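PDB 3TTG: putative aminomethyltransferase, which probably binds folate and may transfer aminomethyl or one-carbon groups, as do relatives of the glycine cleavage T-protein. Local coordinates for residues P290-K302 with E306-I318. Sequence-based numbering, arbitrary orientation.
Sequences PKMEFPVTLFNPK and EAGILTRTSSSDI
The ring of F294 fits into a notch formed by L310, R312 and T313, a compact example of side-chain packing extending a beta hairpin past its backbone ladder. CG lies anti to the carbonyl carbon (chi1 -67°), turning the ring toward 306-318: one face covers CA of R312, the edge receives O of L310 in its plane, 3.5 Å from F294 CD1, and F294 CZ reaches OG1 of T313 at 3.6 Å. T313 CG2 and L310 CD2 pack on F294 CE1 at 4.0 and 4.1 Å. With the ring replaced by an alanine, the notch over R312 CA would probably be left unfilled and both methyls would lose their aromatic partner.

After the cis peptide before P295 the antiparallel ladder begins, V296 and L310 exchanging two nearly straight backbone bonds. L298 spans the hollow at G308, its CD1 3.9 Å from I309 C, while CD2 meets L310 CB at 4.2 Å. L298 N donates to G308 O and A307 N to L298 O, so two residues sit opposite one: a classic bulge. On the opposite face from L298 and L310, T297 CG2 lies 3.8 Å from E306 CG and over one face of the F299 ring, near its rim.

Strand 306-316 also pairs with 321-329, and F299 bonds to L340, consistent with a closed barrel; L298 and L310 pack on F282 of strand 277-284, I318 on helix 29-34.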
ATOM      1  N   PRO A 290     -11.281  -2.503  18.074  1.00 87.95           N
ATOM      2  CA  PRO A 290     -10.217  -2.845  19.038  1.00 89.35           C
ATOM      3  C   PRO A 290     -10.431  -4.184  19.741  1.00 92.75           C
ATOM      4  O   PRO A 290      -9.477  -4.742  20.281  1.00 92.64           O
ATOM      5  CB  PRO A 290     -10.288  -1.697  20.055  1.00 93.91           C
ATOM      6  CG  PRO A 290     -11.712  -1.285  20.054  1.00 98.01           C
ATOM      7  CD  PRO A 290     -12.256  -1.557  18.658  1.00 90.73           C
ATOM      8  N   LYS A 291     -11.682  -4.697  19.719  1.00 89.62           N
ATOM      9  CA  LYS A 291     -12.097  -5.932  20.392  1.00 89.85           C
ATOM     10  C   LYS A 291     -11.784  -7.164  19.529  1.00 89.44           C
ATOM     11  O   LYS A 291     -11.194  -8.122  20.035  1.00 89.91           O
ATOM     12  CB  LYS A 291     -13.617  -5.911  20.706  1.00 92.99           C
ATOM     13  CG  LYS A 291     -14.222  -4.556  21.131  1.00108.44           C
ATOM     14  CD  LYS A 291     -15.157  -3.986  20.046  1.00112.14           C
ATOM     15  CE  LYS A 291     -15.803  -2.689  20.459  1.00116.40           C
ATOM     16  NZ  LYS A 291     -16.717  -2.171  19.406  1.00112.01           N
HETATM   17  N   MSE A 292     -12.214  -7.143  18.235  1.00 80.91           N
HETATM   18  CA  MSE A 292     -12.066  -8.270  17.299  1.00 77.41           C
HETATM   19  C   MSE A 292     -10.623  -8.705  17.055  1.00 74.37           C
HETATM   20  O   MSE A 292      -9.700  -7.878  17.033  1.00 74.66           O
HETATM   21  CB  MSE A 292     -12.685  -7.943  15.925  1.00 78.25           C
HETATM   22  CG  MSE A 292     -14.202  -8.088  15.868  1.00 86.04           C
HETATM   23 SE   MSE A 292     -14.877  -7.389  14.171  0.70 93.11          SE
HETATM   24  CE  MSE A 292     -15.225  -5.477  14.708  1.00 90.84           C
ATOM     25  N   GLU A 293     -10.454 -10.025  16.840  1.00 65.22           N
ATOM     26  CA  GLU A 293      -9.176 -10.619  16.471  1.00 62.71           C
ATOM     27  C   GLU A 293      -9.220 -10.927  14.961  1.00 55.12           C
ATOM     28  O   GLU A 293      -9.952 -11.802  14.489  1.00 50.93           O
ATOM     29  CB  GLU A 293      -8.860 -11.855  17.310  1.00 66.18           C
ATOM     30  CG  GLU A 293      -8.018 -11.507  18.538  1.00 82.75           C
ATOM     31  CD  GLU A 293      -8.287 -12.349  19.770  1.00108.18           C
ATOM     32  OE1 GLU A 293      -8.096 -13.586  19.702  1.00110.12           O
ATOM     33  OE2 GLU A 293      -8.673 -11.769  20.811  1.00 95.99           O
ATOM     34  N   PHE A 294      -8.446 -10.183  14.215  1.00 48.10           N
ATOM     35  CA  PHE A 294      -8.417 -10.310  12.771  1.00 43.94           C
ATOM     36  C   PHE A 294      -7.432 -11.403  12.312  1.00 47.44           C
ATOM     37  O   PHE A 294      -6.399 -11.589  12.947  1.00 47.90           O
ATOM     38  CB  PHE A 294      -8.045  -8.989  12.169  1.00 43.44           C
ATOM     39  CG  PHE A 294      -9.097  -7.934  12.378  1.00 42.20           C
ATOM     40  CD1 PHE A 294     -10.177  -7.838  11.526  1.00 42.18           C
ATOM     41  CD2 PHE A 294      -9.068  -7.116  13.494  1.00 47.92           C
ATOM     42  CE1 PHE A 294     -11.191  -6.924  11.756  1.00 43.58           C
ATOM     43  CE2 PHE A 294     -10.079  -6.193  13.723  1.00 50.55           C
ATOM     44  CZ  PHE A 294     -11.127  -6.086  12.832  1.00 46.45           C
ATOM     45  N   PRO A 295      -7.661 -12.079  11.169  1.00 41.10           N
ATOM     46  CA  PRO A 295      -8.792 -11.933  10.246  1.00 38.31           C
ATOM     47  C   PRO A 295     -10.028 -12.546  10.863  1.00 40.19           C
ATOM     48  O   PRO A 295      -9.883 -13.461  11.663  1.00 39.50           O
ATOM     49  CB  PRO A 295      -8.317 -12.683   8.987  1.00 38.90           C
ATOM     50  CG  PRO A 295      -7.333 -13.706   9.500  1.00 44.84           C
ATOM     51  CD  PRO A 295      -6.682 -13.086  10.691  1.00 42.26           C
ATOM     52  N   VAL A 296     -11.218 -11.991  10.576  1.00 34.46           N
ATOM     53  CA  VAL A 296     -12.474 -12.521  11.091  1.00 37.07           C
ATOM     54  C   VAL A 296     -13.217 -13.168   9.968  1.00 38.44           C
ATOM     55  O   VAL A 296     -13.422 -12.547   8.903  1.00 34.81           O
ATOM     56  CB  VAL A 296     -13.395 -11.464  11.760  1.00 43.19           C
ATOM     57  CG1 VAL A 296     -14.427 -12.167  12.673  1.00 46.89           C
ATOM     58  CG2 VAL A 296     -12.593 -10.493  12.568  1.00 43.56           C
ATOM     59  N   THR A 297     -13.737 -14.360  10.236  1.00 34.84           N
ATOM     60  CA  THR A 297     -14.575 -15.070   9.262  1.00 35.92           C
ATOM     61  C   THR A 297     -15.935 -14.422   9.100  1.00 38.02           C
ATOM     62  O   THR A 297     -16.531 -13.993  10.081  1.00 38.35           O
ATOM     63  CB  THR A 297     -14.752 -16.516   9.710  1.00 42.62           C
ATOM     64  OG1 THR A 297     -13.443 -17.003   9.728  1.00 46.00           O
ATOM     65  CG2 THR A 297     -15.611 -17.356   8.753  1.00 39.95           C
ATOM     66  N   LEU A 298     -16.404 -14.336   7.857  1.00 33.53           N
ATOM     67  CA  LEU A 298     -17.715 -13.822   7.524  1.00 35.25           C
ATOM     68  C   LEU A 298     -18.559 -14.999   7.090  1.00 39.79           C
ATOM     69  O   LEU A 298     -18.048 -15.887   6.426  1.00 39.22           O
ATOM     70  CB  LEU A 298     -17.657 -12.735   6.427  1.00 34.85           C
ATOM     71  CG  LEU A 298     -16.847 -11.488   6.773  1.00 35.74           C
ATOM     72  CD1 LEU A 298     -16.679 -10.613   5.586  1.00 34.25           C
ATOM     73  CD2 LEU A 298     -17.496 -10.733   7.895  1.00 38.67           C
ATOM     74  N   PHE A 299     -19.836 -15.017   7.466  1.00 38.15           N
ATOM     75  CA  PHE A 299     -20.747 -16.117   7.169  1.00 39.35           C
ATOM     76  C   PHE A 299     -21.921 -15.677   6.337  1.00 44.94           C
ATOM     77  O   PHE A 299     -22.450 -14.581   6.520  1.00 42.40           O
ATOM     78  CB  PHE A 299     -21.279 -16.736   8.490  1.00 41.82           C
ATOM     79  CG  PHE A 299     -20.189 -17.366   9.317  1.00 43.22           C
ATOM     80  CD1 PHE A 299     -19.835 -18.691   9.134  1.00 47.62           C
ATOM     81  CD2 PHE A 299     -19.544 -16.643  10.311  1.00 44.58           C
ATOM     82  CE1 PHE A 299     -18.811 -19.279   9.903  1.00 49.01           C
ATOM     83  CE2 PHE A 299     -18.515 -17.216  11.060  1.00 46.71           C
ATOM     84  CZ  PHE A 299     -18.144 -18.527  10.843  1.00 46.27           C
ATOM     85  N   ASN A 300     -22.386 -16.585   5.484  1.00 45.71           N
ATOM     86  CA  ASN A 300     -23.587 -16.425   4.670  1.00 47.76           C
ATOM     87  C   ASN A 300     -24.833 -16.612   5.585  1.00 54.88           C
ATOM     88  O   ASN A 300     -25.011 -17.718   6.130  1.00 54.18           O
ATOM     89  CB  ASN A 300     -23.550 -17.502   3.549  1.00 51.48           C
ATOM     90  CG  ASN A 300     -24.728 -17.541   2.606  1.00 67.60           C
ATOM     91  OD1 ASN A 300     -25.630 -16.697   2.633  1.00 55.90           O
ATOM     92  ND2 ASN A 300     -24.736 -18.543   1.737  1.00 65.03           N
ATOM     93  N   PRO A 301     -25.701 -15.577   5.754  1.00 52.48           N
ATOM     94  CA  PRO A 301     -26.900 -15.724   6.606  1.00 54.08           C
ATOM     95  C   PRO A 301     -27.884 -16.840   6.190  1.00 60.74           C
ATOM     96  O   PRO A 301     -28.543 -17.353   7.060  1.00 59.42           O
ATOM     97  CB  PRO A 301     -27.572 -14.340   6.513  1.00 55.17           C
ATOM     98  CG  PRO A 301     -26.570 -13.449   6.001  1.00 57.06           C
ATOM     99  CD  PRO A 301     -25.643 -14.228   5.171  1.00 52.71           C
ATOM    100  N   LYS A 302     -27.948 -17.237   4.902  1.00 63.56           N
ATOM    101  CA  LYS A 302     -28.862 -18.300   4.414  1.00 68.27           C
ATOM    102  C   LYS A 302     -28.547 -19.691   4.995  1.00 72.90           C
ATOM    103  O   LYS A 302     -29.382 -20.258   5.690  1.00 75.09           O
ATOM    104  CB  LYS A 302     -28.806 -18.419   2.866  1.00 73.11           C
ATOM    105  CG  LYS A 302     -29.718 -17.473   2.093  1.00 99.13           C
ATOM    106  CD  LYS A 302     -29.153 -16.074   1.897  1.00103.46           C
ATOM    107  CE  LYS A 302     -29.923 -15.317   0.827  1.00110.45           C
ATOM    108  NZ  LYS A 302     -31.376 -15.175   1.145  1.00115.48           N
ATOM    109  N   GLU A 306     -19.115 -20.267   5.310  1.00 45.77           N
ATOM    110  CA  GLU A 306     -18.094 -19.227   5.219  1.00 42.56           C
ATOM    111  C   GLU A 306     -18.257 -18.507   3.861  1.00 47.18           C
ATOM    112  O   GLU A 306     -18.457 -19.188   2.841  1.00 46.81           O
ATOM    113  CB  GLU A 306     -16.710 -19.874   5.362  1.00 43.58           C
ATOM    114  CG  GLU A 306     -16.450 -20.438   6.744  1.00 55.35           C
ATOM    115  CD  GLU A 306     -15.064 -20.994   7.011  1.00 67.72           C
ATOM    116  OE1 GLU A 306     -14.249 -21.090   6.066  1.00 63.51           O
ATOM    117  OE2 GLU A 306     -14.819 -21.411   8.163  1.00 69.49           O
ATOM    118  N   ALA A 307     -18.311 -17.147   3.879  1.00 40.79           N
ATOM    119  CA  ALA A 307     -18.530 -16.330   2.692  1.00 41.47           C
ATOM    120  C   ALA A 307     -17.335 -15.445   2.370  1.00 42.71           C
ATOM    121  O   ALA A 307     -17.247 -14.940   1.257  1.00 41.96           O
ATOM    122  CB  ALA A 307     -19.755 -15.449   2.888  1.00 42.19           C
ATOM    123  N   GLY A 308     -16.475 -15.231   3.351  1.00 38.71           N
ATOM    124  CA  GLY A 308     -15.306 -14.396   3.213  1.00 37.49           C
ATOM    125  C   GLY A 308     -14.587 -14.165   4.514  1.00 37.73           C
ATOM    126  O   GLY A 308     -14.827 -14.847   5.519  1.00 35.39           O
ATOM    127  N   ILE A 309     -13.788 -13.094   4.512  1.00 35.41           N
ATOM    128  CA  ILE A 309     -12.994 -12.698   5.651  1.00 35.30           C
ATOM    129  C   ILE A 309     -12.871 -11.201   5.666  1.00 34.58           C
ATOM    130  O   ILE A 309     -12.651 -10.552   4.635  1.00 34.88           O
ATOM    131  CB  ILE A 309     -11.582 -13.354   5.688  1.00 41.06           C
ATOM    132  CG1 ILE A 309     -10.942 -13.263   4.346  1.00 43.36           C
ATOM    133  CG2 ILE A 309     -11.639 -14.828   6.154  1.00 47.91           C
ATOM    134  CD1 ILE A 309      -9.663 -14.005   4.240  1.00 65.62           C
ATOM    135  N   LEU A 310     -12.894 -10.673   6.869  1.00 29.12           N
ATOM    136  CA  LEU A 310     -12.674  -9.266   7.152  1.00 29.15           C
ATOM    137  C   LEU A 310     -11.266  -9.169   7.705  1.00 33.41           C
ATOM    138  O   LEU A 310     -10.950  -9.802   8.723  1.00 30.09           O
ATOM    139  CB  LEU A 310     -13.722  -8.814   8.141  1.00 29.62           C
ATOM    140  CG  LEU A 310     -13.776  -7.357   8.481  1.00 34.06           C
ATOM    141  CD1 LEU A 310     -14.253  -6.522   7.262  1.00 34.29           C
ATOM    142  CD2 LEU A 310     -14.724  -7.144   9.721  1.00 39.99           C
ATOM    143  N   THR A 311     -10.433  -8.304   7.101  1.00 32.25           N
ATOM    144  CA  THR A 311      -9.001  -8.256   7.433  1.00 29.20           C
ATOM    145  C   THR A 311      -8.629  -7.053   8.249  1.00 31.24           C
ATOM    146  O   THR A 311      -7.634  -7.110   9.000  1.00 31.18           O
ATOM    147  CB  THR A 311      -8.148  -8.419   6.171  1.00 26.71           C
ATOM    148  OG1 THR A 311      -8.489  -7.481   5.171  1.00 30.84           O
ATOM    149  CG2 THR A 311      -8.232  -9.808   5.563  1.00 27.68           C
ATOM    150  N   ARG A 312      -9.393  -5.962   8.149  1.00 26.57           N
ATOM    151  CA  ARG A 312      -9.157  -4.789   8.963  1.00 27.27           C
ATOM    152  C   ARG A 312     -10.359  -3.913   8.942  1.00 30.06           C
ATOM    153  O   ARG A 312     -11.184  -3.945   7.981  1.00 29.84           O
ATOM    154  CB  ARG A 312      -7.882  -3.964   8.563  1.00 26.97           C
ATOM    155  CG  ARG A 312      -8.002  -2.987   7.385  1.00 29.88           C
ATOM    156  CD  ARG A 312      -6.745  -2.171   7.238  1.00 34.18           C
ATOM    157  NE  ARG A 312      -6.930  -0.974   6.406  1.00 30.54           N
ATOM    158  CZ  ARG A 312      -6.489  -0.791   5.162  1.00 31.82           C
ATOM    159  NH1 ARG A 312      -5.788  -1.729   4.549  1.00 29.32           N
ATOM    160  NH2 ARG A 312      -6.659   0.361   4.568  1.00 29.19           N
ATOM    161  N   THR A 313     -10.459  -3.094   9.986  1.00 27.68           N
ATOM    162  CA  THR A 313     -11.530  -2.108  10.058  1.00 27.80           C
ATOM    163  C   THR A 313     -10.996  -0.778  10.559  1.00 33.60           C
ATOM    164  O   THR A 313      -9.980  -0.718  11.254  1.00 31.62           O
ATOM    165  CB  THR A 313     -12.739  -2.563  10.974  1.00 36.63           C
ATOM    166  OG1 THR A 313     -12.297  -2.758  12.307  1.00 34.74           O
ATOM    167  CG2 THR A 313     -13.414  -3.827  10.514  1.00 38.66           C
ATOM    168  N   SER A 314     -11.724   0.287  10.237  1.00 31.52           N
ATOM    169  CA  SER A 314     -11.514   1.630  10.775  1.00 31.45           C
ATOM    170  C   SER A 314     -12.873   2.262  11.013  1.00 36.19           C
ATOM    171  O   SER A 314     -13.835   1.938  10.338  1.00 35.64           O
ATOM    172  CB  SER A 314     -10.721   2.555   9.826  1.00 32.82           C
ATOM    173  OG  SER A 314      -9.323   2.318   9.718  1.00 48.35           O
ATOM    174  N   SER A 315     -12.909   3.273  11.828  1.00 36.49           N
ATOM    175  CA  SER A 315     -14.046   4.203  11.859  1.00 36.28           C
ATOM    176  C   SER A 315     -13.974   5.122  10.648  1.00 40.76           C
ATOM    177  O   SER A 315     -12.878   5.468  10.198  1.00 39.58           O
ATOM    178  CB  SER A 315     -13.991   5.070  13.104  1.00 39.75           C
ATOM    179  OG  SER A 315     -14.194   4.299  14.268  1.00 45.04           O
ATOM    180  N   SER A 316     -15.131   5.545  10.133  1.00 37.38           N
ATOM    181  CA  SER A 316     -15.254   6.596   9.123  1.00 35.79           C
ATOM    182  C   SER A 316     -16.322   7.587   9.569  1.00 38.50           C
ATOM    183  O   SER A 316     -17.498   7.225   9.600  1.00 36.06           O
ATOM    184  CB  SER A 316     -15.621   6.037   7.751  1.00 36.31           C
ATOM    185  OG  SER A 316     -15.825   7.080   6.816  1.00 34.57           O
ATOM    186  N   ASP A 317     -15.924   8.844   9.885  1.00 36.15           N
ATOM    187  CA  ASP A 317     -16.871   9.893  10.209  1.00 36.72           C
ATOM    188  C   ASP A 317     -17.626  10.307   8.948  1.00 39.75           C
ATOM    189  O   ASP A 317     -18.822  10.559   9.013  1.00 37.54           O
ATOM    190  CB  ASP A 317     -16.180  11.111  10.812  1.00 38.31           C
ATOM    191  CG  ASP A 317     -17.176  12.163  11.276  1.00 43.73           C
ATOM    192  OD1 ASP A 317     -18.145  11.803  11.917  1.00 44.23           O
ATOM    193  OD2 ASP A 317     -16.993  13.342  10.939  1.00 52.90           O
ATOM    194  N   ILE A 318     -16.962  10.296   7.806  1.00 34.97           N
ATOM    195  CA  ILE A 318     -17.609  10.687   6.562  1.00 37.06           C
ATOM    196  C   ILE A 318     -18.766   9.712   6.241  1.00 42.23           C
ATOM    197  O   ILE A 318     -19.834  10.162   5.860  1.00 43.10           O
ATOM    198  CB  ILE A 318     -16.567  10.762   5.418  1.00 39.28           C
ATOM    199  CG1 ILE A 318     -15.512  11.869   5.751  1.00 39.14           C
ATOM    200  CG2 ILE A 318     -17.271  11.046   4.076  1.00 40.32           C
ATOM    201  CD1 ILE A 318     -14.243  11.912   4.837  1.00 39.63           C
TER